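Local coordinates for protein citrate lyase (Yersinia pestis, PDB 3QLL) that is a putative citrate lyase beta subunit of the HpcH/HpaI aldolase family, probably a magnesium-dependent lyase, encoded in a virulence operon, at residues A[46-51]-A[103-108]. Numbering follows the deposited sequence.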
loop_
_atom_site.group_PDB
_atom_site.type_symbol
_atom_site.label_atom_id
_atom_site.label_comp_id
_atom_site.label_asym_id
_atom_site.label_seq_id
_atom_site.Cartn_x
_atom_site.Cartn_y
_atom_site.Cartn_z
ATOM N N ARG A 46 -10.874 -22.396 9.322
ATOM C CA ARG A 46 -10.771 -22.116 7.891
ATOM C C ARG A 46 -12.023 -21.368 7.426
ATOM O O ARG A 46 -11.945 -20.504 6.542
ATOM C CB ARG A 46 -10.624 -23.408 7.080
ATOM C CG ARG A 46 -9.446 -24.269 7.457
ATOM C CD ARG A 46 -9.671 -25.724 7.130
ATOM N NE ARG A 46 -10.870 -26.246 7.787
ATOM C CZ ARG A 46 -11.377 -27.465 7.577
ATOM N NH1 ARG A 46 -10.788 -28.300 6.717
ATOM N NH2 ARG A 46 -12.476 -27.845 8.225
ATOM N N SER A 47 -13.176 -21.765 7.971
ATOM C CA SER A 47 -14.472 -21.216 7.569
ATOM C C SER A 47 -15.232 -20.559 8.722
ATOM O O SER A 47 -15.426 -21.156 9.769
ATOM C CB SER A 47 -15.356 -22.317 6.942
ATOM O OG SER A 47 -15.268 -23.530 7.670
ATOM N N TRP A 48 -15.680 -19.345 8.500
ATOM C CA TRP A 48 -16.532 -18.645 9.447
ATOM C C TRP A 48 -17.874 -18.322 8.807
ATOM O O TRP A 48 -17.941 -17.539 7.860
ATOM C CB TRP A 48 -15.860 -17.349 9.924
ATOM C CG TRP A 48 -14.632 -17.596 10.732
ATOM C CD1 TRP A 48 -13.488 -18.224 10.313
ATOM C CD2 TRP A 48 -14.391 -17.188 12.078
ATOM N NE1 TRP A 48 -12.567 -18.249 11.315
ATOM C CE2 TRP A 48 -13.077 -17.605 12.410
ATOM C CE3 TRP A 48 -15.142 -16.490 13.030
ATOM C CZ2 TRP A 48 -12.507 -17.376 13.668
ATOM C CZ3 TRP A 48 -14.581 -16.267 14.286
ATOM C CH2 TRP A 48 -13.275 -16.703 14.593
ATOM N N LEU A 49 -18.940 -18.906 9.323
ATOM C CA LEU A 49 -20.261 -18.759 8.700
ATOM C C LEU A 49 -21.139 -17.805 9.473
ATOM O O LEU A 49 -21.467 -18.066 10.641
ATOM C CB LEU A 49 -20.951 -20.102 8.579
ATOM C CG LEU A 49 -22.325 -20.109 7.915
ATOM C CD1 LEU A 49 -22.393 -19.615 6.437
ATOM C CD2 LEU A 49 -22.837 -21.529 8.052
ATOM N N PHE A 50 -21.564 -16.737 8.799
ATOM C CA PHE A 50 -22.527 -15.790 9.361
ATOM C C PHE A 50 -23.922 -16.380 9.221
ATOM O O PHE A 50 -24.342 -16.707 8.128
ATOM C CB PHE A 50 -22.478 -14.432 8.640
ATOM C CG PHE A 50 -21.286 -13.591 8.964
ATOM C CD1 PHE A 50 -21.218 -12.885 10.163
ATOM C CD2 PHE A 50 -20.233 -13.468 8.052
ATOM C CE1 PHE A 50 -20.122 -12.094 10.454
ATOM C CE2 PHE A 50 -19.132 -12.662 8.341
ATOM C CZ PHE A 50 -19.079 -11.981 9.544
ATOM N N THR A 51 -24.629 -16.520 10.334
ATOM C CA THR A 51 -26.058 -16.778 10.260
ATOM C C THR A 51 -26.829 -15.833 11.192
ATOM O O THR A 51 -26.489 -15.677 12.374
ATOM C CB THR A 51 -26.388 -18.262 10.626
ATOM O OG1 THR A 51 -25.766 -18.618 11.870
ATOM C CG2 THR A 51 -25.858 -19.186 9.553
ATOM N N PRO A 103 -17.088 -24.440 18.391
ATOM C CA PRO A 103 -16.885 -23.057 18.846
ATOM C C PRO A 103 -17.884 -22.085 18.213
ATOM O O PRO A 103 -18.285 -22.251 17.052
ATOM C CB PRO A 103 -15.460 -22.748 18.392
ATOM C CG PRO A 103 -15.258 -23.594 17.198
ATOM C CD PRO A 103 -16.044 -24.864 17.442
ATOM N N LEU A 104 -18.297 -21.096 18.999
ATOM C CA LEU A 104 -19.388 -20.228 18.614
ATOM C C LEU A 104 -18.942 -18.776 18.633
ATOM O O LEU A 104 -18.247 -18.342 19.554
ATOM C CB LEU A 104 -20.544 -20.422 19.582
ATOM C CG LEU A 104 -21.855 -19.742 19.217
ATOM C CD1 LEU A 104 -22.341 -20.254 17.876
ATOM C CD2 LEU A 104 -22.880 -20.022 20.287
ATOM N N ALA A 105 -19.346 -18.018 17.624
ATOM C CA ALA A 105 -19.011 -16.594 17.566
ATOM C C ALA A 105 -20.280 -15.770 17.625
ATOM O O ALA A 105 -21.353 -16.243 17.232
ATOM C CB ALA A 105 -18.210 -16.266 16.290
ATOM N N LEU A 106 -20.186 -14.567 18.173
ATOM C CA LEU A 106 -21.331 -13.660 18.139
ATOM C C LEU A 106 -20.917 -12.289 17.606
ATOM O O LEU A 106 -20.168 -11.581 18.242
ATOM C CB LEU A 106 -21.930 -13.507 19.541
ATOM C CG LEU A 106 -23.086 -12.519 19.714
ATOM C CD1 LEU A 106 -24.402 -12.942 19.017
ATOM C CD2 LEU A 106 -23.336 -12.267 21.198
ATOM N N ARG A 107 -21.464 -11.890 16.469
ATOM C CA ARG A 107 -21.288 -10.530 16.029
ATOM C C ARG A 107 -22.403 -9.636 16.547
ATOM O O ARG A 107 -23.578 -9.731 16.119
ATOM C CB ARG A 107 -21.225 -10.439 14.515
ATOM C CG ARG A 107 -21.139 -8.988 14.076
ATOM C CD ARG A 107 -20.754 -8.866 12.625
ATOM N NE ARG A 107 -21.901 -9.097 11.742
ATOM C CZ ARG A 107 -21.862 -8.925 10.426
ATOM N NH1 ARG A 107 -20.728 -8.602 9.819
ATOM N NH2 ARG A 107 -22.936 -9.160 9.704
ATOM N N ILE A 108 -22.035 -8.746 17.461
ATOM C CA ILE A 108 -22.986 -7.771 17.980
ATOM C C ILE A 108 -23.026 -6.596 17.050
ATOM O O ILE A 108 -22.229 -6.486 16.123
ATOM C CB ILE A 108 -22.596 -7.297 19.377
ATOM C CG1 ILE A 108 -21.219 -6.636 19.341
ATOM C CG2 ILE A 108 -22.558 -8.466 20.335
ATOM C CD1 ILE A 108 -20.762 -6.103 20.664
#
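Phe50 and Arg107 meet inside the barrel, where the corner of the phenyl ring at CE1 comes up against one face of the guanidinium. CE1 stands 3.5 Å above the guanidinium plane and is displaced toward its rim, with Phe50 CE1 to Arg107 NH1 at 3.6 Å. The planes are inclined by 34° and CE1 lies off-centre, so the groups do not lie flat on one another, and the side chains run roughly at right angles to each other. Arg107 leaves its strand with CG anti to the backbone N (chi1 176°), stays extended through CD, and then bends at chi3 (80°), which brings the guanidinium across the ring corner. One level toward the start of the strands, Trp48 CZ3 touches Ala105 CB at 4.1 Å, a small apolar contact at the six-membered end of the indole.

No hydrogen bond joins the two segments. Strand 69-73 lies between strands 47-52 and 104-107 in the parallel eight-stranded barrel, so these residues meet through side chains directed into its interior. Ile71 of that middle strand packs on both Trp48 and Phe50, Trp48 NE1 is hydrogen-bonded to Thr45 OG1, and the Tyr132 ring also meets the indole. Asp73, at the end of the same middle strand, pairs with Arg107 NE in a salt bridge.

Arg107 is a predicted substrate-binding residue, and its side chain lies about 5 Å from that of Glu165, a predicted magnesium ligand. With Phe50 CE1 over one guanidinium face and Asp73 at NE, the guanidinium is probably steadied next to the predicted magnesium site, consistent with a role in receiving an anionic substrate.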